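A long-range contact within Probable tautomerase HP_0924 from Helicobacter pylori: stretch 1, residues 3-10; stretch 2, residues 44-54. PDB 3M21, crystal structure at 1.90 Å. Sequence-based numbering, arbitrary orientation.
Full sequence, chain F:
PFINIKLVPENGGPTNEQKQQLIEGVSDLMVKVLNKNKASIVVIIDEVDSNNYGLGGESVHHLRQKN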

# COMPACT_ATOMS: atom_id res chain seq x y z
N ILE F 3 9.98 2.23 -0.86
CA ILE F 3 9.81 2.03 0.58
C ILE F 3 8.74 2.97 1.11
O ILE F 3 8.85 4.19 1.01
CB ILE F 3 11.11 2.28 1.36
CG1 ILE F 3 12.21 1.32 0.90
CG2 ILE F 3 10.86 2.12 2.85
CD1 ILE F 3 12.89 1.75 -0.40
N ASN F 4 7.70 2.38 1.69
CA ASN F 4 6.60 3.15 2.24
C ASN F 4 6.71 3.01 3.75
O ASN F 4 6.80 1.91 4.27
CB ASN F 4 5.27 2.58 1.73
CG ASN F 4 4.05 3.37 2.18
OD1 ASN F 4 2.95 2.82 2.25
ND2 ASN F 4 4.23 4.66 2.48
N ILE F 5 6.76 4.13 4.44
CA ILE F 5 6.86 4.09 5.89
C ILE F 5 5.62 4.76 6.45
O ILE F 5 5.33 5.91 6.11
CB ILE F 5 8.10 4.87 6.39
CG1 ILE F 5 9.38 4.22 5.88
CG2 ILE F 5 8.09 4.94 7.90
CD1 ILE F 5 10.62 5.07 6.11
N LYS F 6 4.89 4.05 7.30
CA LYS F 6 3.70 4.61 7.90
C LYS F 6 3.94 4.71 9.40
O LYS F 6 4.25 3.71 10.05
CB LYS F 6 2.49 3.72 7.61
CG LYS F 6 2.16 3.61 6.13
CD LYS F 6 0.90 2.78 5.90
CE LYS F 6 0.65 2.58 4.43
NZ LYS F 6 0.50 3.88 3.72
N LEU F 7 3.78 5.91 9.94
CA LEU F 7 4.00 6.13 11.36
C LEU F 7 3.01 7.14 11.93
O LEU F 7 2.36 7.87 11.18
CB LEU F 7 5.43 6.62 11.57
CG LEU F 7 5.79 7.94 10.86
CD1 LEU F 7 5.21 9.11 11.63
CD2 LEU F 7 7.30 8.09 10.75
N VAL F 8 2.90 7.18 13.25
CA VAL F 8 1.99 8.12 13.91
C VAL F 8 2.80 9.26 14.53
O VAL F 8 3.73 9.01 15.31
CB VAL F 8 1.18 7.43 15.02
CG1 VAL F 8 0.14 8.39 15.58
CG2 VAL F 8 0.52 6.19 14.47
N PRO F 9 2.47 10.51 14.18
CA PRO F 9 3.19 11.66 14.74
C PRO F 9 3.14 11.67 16.27
O PRO F 9 2.22 11.10 16.86
CB PRO F 9 2.44 12.86 14.16
CG PRO F 9 2.00 12.36 12.83
CD PRO F 9 1.50 10.96 13.17
N GLU F 10 4.11 12.32 16.89
CA GLU F 10 4.15 12.40 18.34
C GLU F 10 5.22 13.37 18.81
O GLU F 10 6.34 13.37 18.30
CB GLU F 10 4.41 11.02 18.95
CG GLU F 10 4.62 11.06 20.46
CD GLU F 10 4.39 9.73 21.13
OE1 GLU F 10 5.05 8.74 20.73
OE2 GLU F 10 3.55 9.68 22.07
N ILE F 44 8.32 6.99 0.54
CA ILE F 44 7.15 7.79 0.86
C ILE F 44 6.82 7.54 2.32
O ILE F 44 6.61 6.40 2.75
CB ILE F 44 5.93 7.39 0.01
CG1 ILE F 44 6.20 7.72 -1.47
CG2 ILE F 44 4.68 8.07 0.53
CD1 ILE F 44 5.10 7.23 -2.44
N ILE F 45 6.79 8.63 3.09
CA ILE F 45 6.48 8.56 4.50
C ILE F 45 5.05 9.05 4.67
O ILE F 45 4.69 10.14 4.22
CB ILE F 45 7.41 9.46 5.33
CG1 ILE F 45 8.86 8.98 5.20
CG2 ILE F 45 6.98 9.47 6.78
CD1 ILE F 45 9.88 9.99 5.75
N ASP F 46 4.22 8.23 5.31
CA ASP F 46 2.83 8.62 5.55
C ASP F 46 2.68 8.86 7.04
O ASP F 46 3.17 8.08 7.85
CB ASP F 46 1.89 7.50 5.11
CG ASP F 46 1.99 7.21 3.64
OD1 ASP F 46 1.99 8.17 2.83
OD2 ASP F 46 2.05 6.02 3.28
N GLU F 47 1.99 9.94 7.39
CA GLU F 47 1.76 10.27 8.78
C GLU F 47 0.31 9.97 9.09
O GLU F 47 -0.61 10.60 8.56
CB GLU F 47 2.10 11.75 9.02
CG GLU F 47 3.59 12.02 8.96
CD GLU F 47 3.93 13.51 8.94
OE1 GLU F 47 4.30 14.03 7.88
OE2 GLU F 47 3.82 14.15 10.00
N VAL F 48 0.11 8.97 9.94
CA VAL F 48 -1.22 8.50 10.33
C VAL F 48 -1.69 9.05 11.66
O VAL F 48 -0.95 9.02 12.65
CB VAL F 48 -1.23 6.97 10.41
CG1 VAL F 48 -2.64 6.47 10.63
CG2 VAL F 48 -0.64 6.38 9.13
N ASP F 49 -2.92 9.55 11.69
CA ASP F 49 -3.49 10.09 12.92
C ASP F 49 -3.55 8.97 13.95
O ASP F 49 -3.85 7.82 13.62
CB ASP F 49 -4.90 10.61 12.66
CG ASP F 49 -5.47 11.37 13.84
OD1 ASP F 49 -6.12 10.74 14.70
OD2 ASP F 49 -5.26 12.60 13.90
N SER F 50 -3.25 9.30 15.21
CA SER F 50 -3.25 8.32 16.28
C SER F 50 -4.57 7.57 16.45
O SER F 50 -4.61 6.52 17.09
CB SER F 50 -2.86 8.98 17.60
OG SER F 50 -3.86 9.88 18.02
N ASN F 51 -5.64 8.11 15.87
CA ASN F 51 -6.97 7.49 15.94
C ASN F 51 -7.24 6.58 14.74
O ASN F 51 -8.24 5.86 14.70
CB ASN F 51 -8.06 8.58 15.97
CG ASN F 51 -8.05 9.38 17.28
OD1 ASN F 51 -8.45 8.88 18.33
ND2 ASN F 51 -7.59 10.61 17.21
N ASN F 52 -6.35 6.63 13.75
CA ASN F 52 -6.49 5.86 12.52
C ASN F 52 -5.56 4.65 12.45
O ASN F 52 -5.60 3.87 11.50
CB ASN F 52 -6.21 6.77 11.34
CG ASN F 52 -7.27 7.84 11.16
OD1 ASN F 52 -7.67 8.53 12.11
ND2 ASN F 52 -7.73 8.00 9.92
N TYR F 53 -4.71 4.52 13.46
CA TYR F 53 -3.74 3.44 13.52
C TYR F 53 -4.05 2.54 14.70
O TYR F 53 -4.25 3.02 15.82
CB TYR F 53 -2.34 4.05 13.65
CG TYR F 53 -1.18 3.12 13.38
CD1 TYR F 53 -0.23 3.45 12.41
CD2 TYR F 53 -1.00 1.94 14.12
CE1 TYR F 53 0.89 2.64 12.19
CE2 TYR F 53 0.12 1.13 13.90
CZ TYR F 53 1.05 1.49 12.94
OH TYR F 53 2.15 0.69 12.70
N GLY F 54 -4.11 1.24 14.46
CA GLY F 54 -4.38 0.31 15.54
C GLY F 54 -3.32 -0.78 15.64
O GLY F 54 -2.69 -1.12 14.64

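Strands 3-7 and 44-47 run side by side in the same direction: their axes approach to 4.7 Å, and their N-to-C directions differ by 18°. The CA pairing advances one residue at a time, N4 with I44, I5 with I45, K6 with D46 and L7 with E47, which fixes a parallel register. The hydrogen bonds confirm it. I44 N donates to I3 O (2.9 Å) and I5 N to I44 O (2.8 Å); D46 N then donates to I5 O (2.7 Å) and L7 N to D46 O (3.1 Å). All have N-H...acceptor angles of 163° or more. In this ladder the odd-numbered residues of the first strand bond to the even-numbered residues of the second, as expected in a parallel ladder, where in every other pair one residue, here I5 and L7, bonds to the two residues flanking its partner. The pattern runs one residue past the second strand, for V48 N still donates to L7 O at 2.8 Å and 173°. CA-H...O contacts accompany these bonds, such as I45 CA to I5 O at 3.3 Å, and one follows the last of them, V8 CA to V48 O at 3.3 Å.

Side chains alternate between the two faces of the sheet. On the face carrying N4, K6, I44 and D46, polar groups converge on one carboxylate oxygen. K6 NZ forms a salt bridge with D46 OD2 at 2.7 Å, and N4 ND2 donates to the same D46 OD2 at 2.7 Å and 174°, so this oxygen accepts from both side chains. N4 ND2 also donates to I44 O (3.0 Å, 157°), tying the amide to the neighbouring backbone, while a weak bond from K6 NZ to N4 OD1 (3.0 Å) links the two donors. N4 OD1 and D46 OD2, 3.5 Å apart, are both acceptors and do not bond to each other.

The face of I5, L7, I45 and E47 makes apolar contacts: I5 CB lies 4.3 Å from I45 CG1, and L7 CD2 4.2 Å from I45 CG2. L7 CD1 also approaches the aliphatic part of E47, 4.3 Å from E47 CG.

Beyond the paired strands, V8 has the largest area covered by the opposing stretch, 79 Å². Its two methyls meet different neighbours: V8 CG2 packs 3.5 Å from Y53 CD1, obliquely to the ring, whereas V8 CG1 lies 3.5 Å from S50 CA. The Y53 ring also presents its edge to the first strand, with K6 O near the ring plane and 4.1 Å from Y53 CE1. P9 extends the packing, its CD 3.2 Å from V48 O.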